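Local coordinates for pseudouridine synthase (Pyrococcus abyssi, PDB 2AUS), which probably isomerises uridine to pseudouridine in RNA, as expected of Cbf5, a TruB-family pseudouridine synthase, at residues Y110-H115 against S182-I187; D257-A262 against A267-P272; H218-Y223 against R237-P242; V275-G280 against Q307-R312. All blocks are in the same frame, centred on the assembly; numbering follows the deposited sequence.

Interaction 1: residues Y110-H115 against S182-I187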
# COMPACT_ATOMS: atom_id res chain seq x y z
N TYR A 110 -11.30 20.86 -9.09
CA TYR A 110 -10.57 20.19 -8.03
C TYR A 110 -10.95 20.79 -6.69
O TYR A 110 -11.50 21.89 -6.62
CB TYR A 110 -9.07 20.39 -8.21
CG TYR A 110 -8.46 19.80 -9.45
CD1 TYR A 110 -7.88 18.53 -9.43
CD2 TYR A 110 -8.41 20.52 -10.64
CE1 TYR A 110 -7.26 18.00 -10.55
CE2 TYR A 110 -7.80 19.99 -11.78
CZ TYR A 110 -7.23 18.73 -11.73
OH TYR A 110 -6.62 18.20 -12.84
N VAL A 111 -10.65 20.05 -5.64
CA VAL A 111 -10.84 20.54 -4.29
C VAL A 111 -9.43 20.39 -3.75
O VAL A 111 -8.84 19.32 -3.85
CB VAL A 111 -11.83 19.69 -3.48
CG1 VAL A 111 -11.76 20.08 -2.00
CG2 VAL A 111 -13.24 19.94 -3.99
N ALA A 112 -8.88 21.47 -3.22
CA ALA A 112 -7.52 21.42 -2.74
C ALA A 112 -7.30 22.05 -1.38
O ALA A 112 -7.98 23.00 -1.00
CB ALA A 112 -6.60 22.10 -3.76
N LEU A 113 -6.34 21.49 -0.67
CA LEU A 113 -5.98 21.97 0.64
C LEU A 113 -4.62 22.67 0.51
O LEU A 113 -3.61 22.03 0.23
CB LEU A 113 -5.88 20.82 1.63
CG LEU A 113 -5.36 21.21 3.01
CD1 LEU A 113 -6.21 22.34 3.58
CD2 LEU A 113 -5.39 20.00 3.94
N MET A 114 -4.61 23.97 0.72
CA MET A 114 -3.38 24.75 0.61
C MET A 114 -2.87 25.09 2.01
O MET A 114 -3.63 25.53 2.87
CB MET A 114 -3.64 26.03 -0.17
CG MET A 114 -2.53 27.08 -0.07
SD MET A 114 -2.85 28.51 -1.12
CE MET A 114 -4.09 29.41 -0.15
N HIS A 115 -1.58 24.88 2.23
CA HIS A 115 -0.99 25.20 3.51
C HIS A 115 -0.04 26.39 3.37
O HIS A 115 0.97 26.29 2.67
CB HIS A 115 -0.22 24.00 4.06
CG HIS A 115 0.35 24.23 5.42
ND1 HIS A 115 -0.44 24.43 6.53
CD2 HIS A 115 1.63 24.35 5.84
CE1 HIS A 115 0.32 24.67 7.58
NE2 HIS A 115 1.59 24.63 7.19
N SER A 182 1.10 24.44 -9.18
CA SER A 182 1.70 25.70 -9.61
C SER A 182 0.80 26.86 -9.22
O SER A 182 1.27 27.91 -8.77
CB SER A 182 1.92 25.69 -11.13
OG SER A 182 2.36 26.96 -11.58
N LEU A 183 -0.51 26.68 -9.40
CA LEU A 183 -1.48 27.69 -9.05
C LEU A 183 -1.33 28.03 -7.56
O LEU A 183 -1.32 29.20 -7.17
CB LEU A 183 -2.90 27.19 -9.30
CG LEU A 183 -4.02 28.10 -8.77
CD1 LEU A 183 -4.06 29.38 -9.59
CD2 LEU A 183 -5.35 27.39 -8.83
N ILE A 184 -1.21 27.00 -6.73
CA ILE A 184 -1.07 27.21 -5.30
C ILE A 184 0.25 27.90 -5.00
O ILE A 184 0.32 28.77 -4.14
CB ILE A 184 -1.19 25.87 -4.52
CG1 ILE A 184 -2.65 25.41 -4.53
CG2 ILE A 184 -0.68 26.05 -3.08
CD1 ILE A 184 -2.93 24.18 -3.69
N HIS A 185 1.30 27.51 -5.71
CA HIS A 185 2.62 28.11 -5.52
C HIS A 185 2.54 29.61 -5.80
O HIS A 185 3.08 30.42 -5.04
CB HIS A 185 3.63 27.44 -6.45
CG HIS A 185 5.02 27.98 -6.33
ND1 HIS A 185 5.80 27.80 -5.21
CD2 HIS A 185 5.78 28.70 -7.20
CE1 HIS A 185 6.97 28.38 -5.39
NE2 HIS A 185 6.99 28.93 -6.59
N HIS A 186 1.86 29.99 -6.88
CA HIS A 186 1.73 31.39 -7.24
C HIS A 186 0.89 32.17 -6.24
O HIS A 186 1.12 33.36 -6.02
CB HIS A 186 1.13 31.53 -8.64
CG HIS A 186 2.07 31.11 -9.73
ND1 HIS A 186 1.88 31.44 -11.06
CD2 HIS A 186 3.23 30.41 -9.69
CE1 HIS A 186 2.87 30.96 -11.78
NE2 HIS A 186 3.70 30.32 -10.98
N ILE A 187 -0.09 31.50 -5.64
CA ILE A 187 -0.95 32.14 -4.65
C ILE A 187 -0.10 32.39 -3.41
O ILE A 187 -0.27 33.40 -2.72
CB ILE A 187 -2.16 31.23 -4.28
CG1 ILE A 187 -3.17 31.23 -5.43
CG2 ILE A 187 -2.79 31.71 -2.98
CD1 ILE A 187 -4.33 30.25 -5.25
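M114 on strand 110-115 and I184 on helix 182-187 mark the closest passage of the two backbones, their CA atoms 6.8 Å apart. The axes of the two segments approach to 9.6 Å and run broadly in the same direction, crossing at -35°, as helix 180-191 packs on one face of the antiparallel sheet that contains strand 108-116. A112 and M114, two apart on the strand, both send their CB toward the helix. The extended chi1 of M114 (166°) puts CG beside the carbonyl carbon and points the thioether at the helix, where it slides past I184 in the opposite direction. CG of M114 lies 3.7 Å from CG2 of I184; the bend at chi3 then carries the sulfur on, so that SD of M114 stands 3.7 Å from CG2 of I187, about one helical turn further along. CD1 of I184 reaches back to CB of A112 at 4.2 Å. F170 of the neighbouring strand touches M114 and I184, and M129 of helix 122-131 touches M114 and I187. Trimming M114 to an alanine would probably strip the I187 methyl of its sulfur partner and open a gap between helix and sheet. No hydrogen bond crosses this buried interface, which implies that shape and exclusion of water join helix to sheet.

Interaction 2: residues D257-A262 against A267-P272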
# COMPACT_ATOMS: atom_id res chain seq x y z
N ASP A 257 -27.40 6.51 -41.80
CA ASP A 257 -26.94 5.13 -41.62
C ASP A 257 -25.89 4.73 -42.67
O ASP A 257 -24.89 4.09 -42.34
CB ASP A 257 -28.12 4.16 -41.70
CG ASP A 257 -29.06 4.25 -40.50
OD1 ASP A 257 -30.04 3.46 -40.46
OD2 ASP A 257 -28.83 5.08 -39.60
N SER A 258 -26.12 5.11 -43.92
CA SER A 258 -25.18 4.77 -45.00
C SER A 258 -23.82 5.41 -44.79
O SER A 258 -22.79 4.81 -45.12
CB SER A 258 -25.74 5.20 -46.36
OG SER A 258 -25.93 6.60 -46.41
N ALA A 259 -23.80 6.63 -44.25
CA ALA A 259 -22.54 7.32 -44.01
C ALA A 259 -21.83 6.65 -42.84
O ALA A 259 -20.61 6.67 -42.75
CB ALA A 259 -22.80 8.79 -43.71
N VAL A 260 -22.60 6.05 -41.93
CA VAL A 260 -21.99 5.37 -40.80
C VAL A 260 -21.13 4.21 -41.31
O VAL A 260 -20.01 4.01 -40.85
CB VAL A 260 -23.04 4.80 -39.83
CG1 VAL A 260 -22.34 4.03 -38.72
CG2 VAL A 260 -23.88 5.92 -39.23
N ALA A 261 -21.66 3.46 -42.26
CA ALA A 261 -20.95 2.32 -42.83
C ALA A 261 -19.64 2.78 -43.48
O ALA A 261 -18.58 2.18 -43.26
CB ALA A 261 -21.82 1.61 -43.86
N ALA A 262 -19.73 3.84 -44.27
CA ALA A 262 -18.55 4.37 -44.95
C ALA A 262 -17.49 4.83 -43.95
O ALA A 262 -16.30 4.53 -44.11
CB ALA A 262 -18.96 5.53 -45.86
N ALA A 267 -13.48 5.65 -44.23
CA ALA A 267 -13.60 6.87 -45.02
C ALA A 267 -13.79 8.11 -44.16
O ALA A 267 -14.16 8.01 -42.98
CB ALA A 267 -14.76 6.75 -45.99
N ASN A 268 -13.51 9.27 -44.73
CA ASN A 268 -13.73 10.52 -44.01
C ASN A 268 -15.19 10.85 -44.23
O ASN A 268 -15.81 10.35 -45.16
CB ASN A 268 -12.85 11.64 -44.57
CG ASN A 268 -11.42 11.54 -44.11
OD1 ASN A 268 -11.15 11.19 -42.96
ND2 ASN A 268 -10.49 11.85 -45.01
N LEU A 269 -15.76 11.69 -43.37
CA LEU A 269 -17.17 12.05 -43.52
C LEU A 269 -17.37 13.14 -44.56
O LEU A 269 -16.71 14.17 -44.53
CB LEU A 269 -17.72 12.54 -42.17
CG LEU A 269 -19.16 13.07 -42.18
CD1 LEU A 269 -20.12 11.94 -42.52
CD2 LEU A 269 -19.49 13.67 -40.81
N THR A 270 -18.29 12.90 -45.48
CA THR A 270 -18.58 13.90 -46.50
C THR A 270 -19.89 14.58 -46.14
O THR A 270 -20.73 14.01 -45.44
CB THR A 270 -18.70 13.26 -47.91
OG1 THR A 270 -19.76 12.31 -47.92
CG2 THR A 270 -17.40 12.56 -48.28
N VAL A 271 -20.05 15.81 -46.61
CA VAL A 271 -21.23 16.63 -46.36
C VAL A 271 -22.57 15.93 -46.61
O VAL A 271 -23.51 16.07 -45.82
CB VAL A 271 -21.17 17.93 -47.21
CG1 VAL A 271 -22.44 18.75 -47.04
CG2 VAL A 271 -19.93 18.73 -46.79
N PRO A 272 -22.69 15.18 -47.72
CA PRO A 272 -23.93 14.47 -48.06
C PRO A 272 -24.40 13.47 -47.00
O PRO A 272 -25.56 13.06 -47.00
CB PRO A 272 -23.57 13.77 -49.37
CG PRO A 272 -22.55 14.67 -49.98
CD PRO A 272 -21.68 15.02 -48.79
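A262 and A267 meet across the turn that leads out of helix 257-264, within the PUA domain, a compact β-rich fold common in RNA-modifying enzymes. The contact is a helix followed closely by a short strand, 269-270, that returns beside it and joins the edge of the domain's sheet. Its close part is this turn end, which is held by the backbone even though both alanines are partly exposed and so form the solvent side as well. CB of A267 is directed at the helix, and the two CB atoms, of A262 and A267, lie 4.4 Å apart in a methyl-to-methyl contact. The other end is a lighter touch, although L269 itself is buried. The side chain of L269 sets out along the contact, and only its end turns toward the helix, bringing CD1 to 4.3 Å from CB of A259. CG of L269 stands opposite the backbone N (chi1 175°), which helps carry the isobutyl group to this position, where L269 links A259 to the sheet residues I253, I255, I289 and V318. The bond that ties the close end runs from the amide N of A267 to O of A262 over 3.0 Å, with an N-H...O angle of 155°; the donor is tilted 27° from the carbonyl plane, and CB of A267 sits 3.3 Å from that same oxygen of A262.

Interaction 3: residues H218-Y223 against R237-P242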
# COMPACT_ATOMS: atom_id res chain seq x y z
N HIS A 218 -13.22 -1.20 -5.42
CA HIS A 218 -13.89 -2.25 -4.66
C HIS A 218 -15.29 -2.44 -5.20
O HIS A 218 -15.79 -3.56 -5.26
CB HIS A 218 -13.94 -1.89 -3.17
CG HIS A 218 -12.65 -2.15 -2.46
ND1 HIS A 218 -12.37 -1.64 -1.21
CD2 HIS A 218 -11.56 -2.88 -2.82
CE1 HIS A 218 -11.17 -2.05 -0.82
NE2 HIS A 218 -10.66 -2.80 -1.78
N ASP A 219 -15.92 -1.34 -5.61
CA ASP A 219 -17.25 -1.45 -6.19
C ASP A 219 -17.16 -2.33 -7.42
O ASP A 219 -17.96 -3.24 -7.59
CB ASP A 219 -17.79 -0.08 -6.61
CG ASP A 219 -18.16 0.79 -5.43
OD1 ASP A 219 -18.43 0.23 -4.35
OD2 ASP A 219 -18.19 2.03 -5.61
N LEU A 220 -16.18 -2.05 -8.27
CA LEU A 220 -15.99 -2.82 -9.50
C LEU A 220 -15.75 -4.29 -9.23
O LEU A 220 -16.29 -5.15 -9.94
CB LEU A 220 -14.82 -2.26 -10.31
CG LEU A 220 -15.04 -0.90 -10.97
CD1 LEU A 220 -13.81 -0.53 -11.80
CD2 LEU A 220 -16.28 -0.96 -11.86
N VAL A 221 -14.93 -4.59 -8.23
CA VAL A 221 -14.65 -5.98 -7.89
C VAL A 221 -15.95 -6.67 -7.49
O VAL A 221 -16.26 -7.75 -7.99
CB VAL A 221 -13.65 -6.09 -6.73
CG1 VAL A 221 -13.57 -7.54 -6.23
CG2 VAL A 221 -12.27 -5.60 -7.18
N ASP A 222 -16.72 -6.04 -6.61
CA ASP A 222 -17.96 -6.64 -6.15
C ASP A 222 -19.04 -6.77 -7.22
O ASP A 222 -19.73 -7.78 -7.28
CB ASP A 222 -18.50 -5.86 -4.95
CG ASP A 222 -17.52 -5.83 -3.79
OD1 ASP A 222 -16.55 -6.61 -3.82
OD2 ASP A 222 -17.73 -5.03 -2.86
N TYR A 223 -19.19 -5.74 -8.05
CA TYR A 223 -20.20 -5.78 -9.10
C TYR A 223 -19.86 -6.82 -10.16
O TYR A 223 -20.74 -7.47 -10.73
CB TYR A 223 -20.33 -4.40 -9.74
CG TYR A 223 -20.78 -3.32 -8.80
CD1 TYR A 223 -20.60 -1.98 -9.13
CD2 TYR A 223 -21.44 -3.63 -7.60
CE1 TYR A 223 -21.06 -0.97 -8.29
CE2 TYR A 223 -21.90 -2.62 -6.76
CZ TYR A 223 -21.71 -1.29 -7.11
OH TYR A 223 -22.15 -0.27 -6.29
N ARG A 237 -23.39 -3.02 -14.90
CA ARG A 237 -23.91 -2.18 -15.96
C ARG A 237 -23.96 -0.72 -15.52
O ARG A 237 -23.52 0.18 -16.25
CB ARG A 237 -25.32 -2.62 -16.38
CG ARG A 237 -25.93 -1.70 -17.43
CD ARG A 237 -27.29 -2.18 -17.90
NE ARG A 237 -27.21 -3.40 -18.71
CZ ARG A 237 -26.83 -3.42 -19.98
NH1 ARG A 237 -26.47 -2.30 -20.59
NH2 ARG A 237 -26.81 -4.57 -20.65
N LYS A 238 -24.50 -0.47 -14.33
CA LYS A 238 -24.59 0.88 -13.81
C LYS A 238 -23.23 1.47 -13.45
O LYS A 238 -23.05 2.68 -13.42
CB LYS A 238 -25.50 0.92 -12.59
CG LYS A 238 -26.95 0.59 -12.90
CD LYS A 238 -27.81 0.62 -11.64
CE LYS A 238 -29.19 0.09 -11.93
NZ LYS A 238 -29.97 -0.04 -10.67
N ALA A 239 -22.26 0.60 -13.18
CA ALA A 239 -20.92 1.03 -12.81
C ALA A 239 -20.09 1.47 -14.02
O ALA A 239 -19.05 2.11 -13.86
CB ALA A 239 -20.20 -0.10 -12.07
N ILE A 240 -20.55 1.12 -15.22
CA ILE A 240 -19.86 1.46 -16.46
C ILE A 240 -20.78 2.29 -17.36
O ILE A 240 -21.94 1.93 -17.58
CB ILE A 240 -19.42 0.19 -17.21
CG1 ILE A 240 -18.48 -0.63 -16.32
CG2 ILE A 240 -18.75 0.55 -18.54
CD1 ILE A 240 -18.11 -1.99 -16.88
N GLN A 241 -20.29 3.42 -17.87
CA GLN A 241 -21.12 4.26 -18.71
C GLN A 241 -20.84 4.01 -20.18
O GLN A 241 -19.76 3.55 -20.54
CB GLN A 241 -20.88 5.74 -18.41
CG GLN A 241 -20.87 6.09 -16.93
CD GLN A 241 -21.98 5.40 -16.18
OE1 GLN A 241 -23.14 5.49 -16.56
NE2 GLN A 241 -21.64 4.69 -15.12
N PRO A 242 -21.83 4.29 -21.05
CA PRO A 242 -21.58 4.08 -22.48
C PRO A 242 -20.47 5.07 -22.86
O PRO A 242 -20.38 6.16 -22.28
CB PRO A 242 -22.91 4.46 -23.12
CG PRO A 242 -23.92 4.19 -22.03
CD PRO A 242 -23.21 4.73 -20.80
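A239 offers a single methyl group to two side chains of helix 218-223, and this one methyl makes up the first shell of the contact. Its CB lies at the edge of the Y223 ring, near the ring plane, 3.5 Å from CD1 and 4.0 Å from CE1 of Y223. L220, one turn earlier, comes from beside it: CD2 of L220 is 4.0 Å from CB of A239. In Y223, CG is anti to the carbonyl carbon (chi1 -62°), a setting that leans the ring back over its own helix, with O of D219 3.1 Å above one face near the rim. Around this shell, L220 also packs on I49 and L51 of strand 47-53 and on I66 of helix 59-69. The far side is steadied by Q241, whose NE2 donates to O of K238 over 3.0 Å; the acceptor lies nearly in the Q241 amide plane, whereas the donor stands above the carbonyl plane. H43 bonds to the carbonyl oxygens of both R237 and I240. Outside the contact, D222 pairs in salt bridges with basic side chains of another protein chain. Helices 217-228 and 234-239 thus pack together beside the mixed sheet containing strands 47-53 and 241-242, as part of the TruB-type pseudouridine synthase fold.

Interaction 4: residues V275-G280 against Q307-R312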
# COMPACT_ATOMS: atom_id res chain seq x y z
N VAL A 275 -26.85 14.66 -41.34
CA VAL A 275 -28.29 14.83 -41.14
C VAL A 275 -28.54 16.12 -40.36
O VAL A 275 -29.36 16.95 -40.76
CB VAL A 275 -28.89 13.63 -40.37
CG1 VAL A 275 -30.32 13.95 -39.95
CG2 VAL A 275 -28.85 12.38 -41.25
N LYS A 276 -27.83 16.28 -39.26
CA LYS A 276 -27.95 17.46 -38.42
C LYS A 276 -26.64 17.62 -37.66
O LYS A 276 -25.86 16.67 -37.54
CB LYS A 276 -29.12 17.28 -37.45
CG LYS A 276 -29.02 16.03 -36.61
CD LYS A 276 -30.34 15.68 -35.95
CE LYS A 276 -30.20 14.43 -35.10
NZ LYS A 276 -31.48 14.05 -34.47
N LEU A 277 -26.39 18.83 -37.15
CA LEU A 277 -25.17 19.11 -36.41
C LEU A 277 -25.29 20.30 -35.48
O LEU A 277 -26.22 21.10 -35.58
CB LEU A 277 -23.99 19.34 -37.37
CG LEU A 277 -24.09 20.05 -38.73
CD1 LEU A 277 -25.17 21.09 -38.77
CD2 LEU A 277 -22.72 20.66 -39.05
N ASN A 278 -24.35 20.41 -34.56
CA ASN A 278 -24.33 21.52 -33.61
C ASN A 278 -23.88 22.78 -34.32
O ASN A 278 -23.11 22.73 -35.29
CB ASN A 278 -23.38 21.22 -32.46
CG ASN A 278 -23.97 20.28 -31.45
OD1 ASN A 278 -23.27 19.44 -30.89
ND2 ASN A 278 -25.28 20.41 -31.19
N ALA A 279 -24.36 23.92 -33.84
CA ALA A 279 -23.96 25.20 -34.40
C ALA A 279 -22.60 25.51 -33.81
O ALA A 279 -22.13 24.82 -32.90
CB ALA A 279 -24.96 26.28 -33.99
N GLY A 280 -21.96 26.55 -34.34
CA GLY A 280 -20.66 26.96 -33.82
C GLY A 280 -19.46 26.08 -34.06
O GLY A 280 -18.43 26.27 -33.42
N GLN A 307 -21.81 26.31 -40.73
CA GLN A 307 -22.47 27.00 -41.84
C GLN A 307 -22.10 26.39 -43.18
O GLN A 307 -22.96 26.18 -44.03
CB GLN A 307 -22.11 28.49 -41.82
CG GLN A 307 -22.96 29.33 -42.77
CD GLN A 307 -24.45 29.10 -42.57
OE1 GLN A 307 -24.95 29.19 -41.44
NE2 GLN A 307 -25.16 28.83 -43.65
N GLU A 308 -20.81 26.13 -43.38
CA GLU A 308 -20.36 25.54 -44.63
C GLU A 308 -20.96 24.14 -44.82
O GLU A 308 -21.37 23.77 -45.92
CB GLU A 308 -18.83 25.48 -44.66
CG GLU A 308 -18.20 26.73 -45.24
CD GLU A 308 -16.81 27.01 -44.69
OE1 GLU A 308 -16.04 26.04 -44.51
OE2 GLU A 308 -16.50 28.20 -44.46
N MET A 309 -21.02 23.37 -43.73
CA MET A 309 -21.58 22.03 -43.81
C MET A 309 -23.05 22.05 -44.19
O MET A 309 -23.55 21.14 -44.86
CB MET A 309 -21.37 21.28 -42.49
CG MET A 309 -19.93 20.87 -42.26
SD MET A 309 -19.66 19.88 -40.78
CE MET A 309 -18.53 20.92 -39.85
N ILE A 310 -23.75 23.10 -43.77
CA ILE A 310 -25.16 23.23 -44.09
C ILE A 310 -25.35 23.76 -45.51
O ILE A 310 -26.19 23.25 -46.26
CB ILE A 310 -25.87 24.18 -43.12
CG1 ILE A 310 -25.74 23.66 -41.69
CG2 ILE A 310 -27.34 24.31 -43.50
CD1 ILE A 310 -26.23 24.63 -40.65
N GLU A 311 -24.56 24.76 -45.88
CA GLU A 311 -24.66 25.37 -47.21
C GLU A 311 -24.18 24.47 -48.34
O GLU A 311 -24.93 24.18 -49.27
CB GLU A 311 -23.87 26.68 -47.26
CG GLU A 311 -24.27 27.70 -46.21
CD GLU A 311 -23.39 28.93 -46.23
OE1 GLU A 311 -22.15 28.79 -46.19
OE2 GLU A 311 -23.95 30.05 -46.27
N ARG A 312 -22.92 24.04 -48.26
CA ARG A 312 -22.34 23.18 -49.29
C ARG A 312 -23.09 21.87 -49.41
O ARG A 312 -23.92 21.53 -48.57
CB ARG A 312 -20.86 22.93 -48.98
CG ARG A 312 -20.03 24.20 -49.03
CD ARG A 312 -18.59 23.99 -48.60
NE ARG A 312 -17.86 25.25 -48.56
CZ ARG A 312 -16.67 25.40 -47.99
NH1 ARG A 312 -16.06 24.37 -47.41
NH2 ARG A 312 -16.08 26.60 -47.99
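L277 makes a buried, wholly apolar contact between strand 274-278 and helix 306-311, which lies against the sheet of the PUA domain. From the strand, L277 alone reaches the helix, its CB directed that way, and its two methyl groups divide the work. CD2 of L277 lies 3.6 Å from SD of M309 and 3.7 Å from CB of the same residue, touching the methionine at both the root and the sulfur. CD1 of L277 turns to the next residue, 3.9 Å from CG1 of I310. CG of L277 sits between the backbone N and the carbonyl carbon (chi1 36°), an uncommon setting for leucine. Here the helix packs on the β-sheet of the PUA domain, and I253 of the neighbouring strand completes the apolar patch by touching both L277 and M309. Replacing L277 with an alanine would probably leave M309 and I310 without their partner on this strand and open a gap between helix and sheet. Just before L277, V275 and K276 both face W254 in a classic β bulge, and K276 forms a cation-π contact with that tryptophan. At the end of the strand, the carbonyl oxygen of N278 is bonded to the hydroxyl of T306, next to the start of segment 307-312.

How the interactions relate
From the N terminus the four contacts follow in series, with none nested or crossing. Interaction 1 closes the longest loop, 66 residues between its segments, and joins strand 108-116 to helix 180-191. Interaction 3 closes a much shorter one in the C-terminal part of the TruB-type synthase, joining helix 217-228 to the end of helix 234-239, its centre 32 Å from that of interaction 1. The chain then enters the PUA domain, where interaction 2 closes a tight turn and interaction 4 spans 26 residues, both reaching one sheet. These last two touch: CG1 of V271 lies 3.4 Å from O of M309. Interactions 1 and 2 lie on opposite sides of the chain's centre, their centres 47 Å apart.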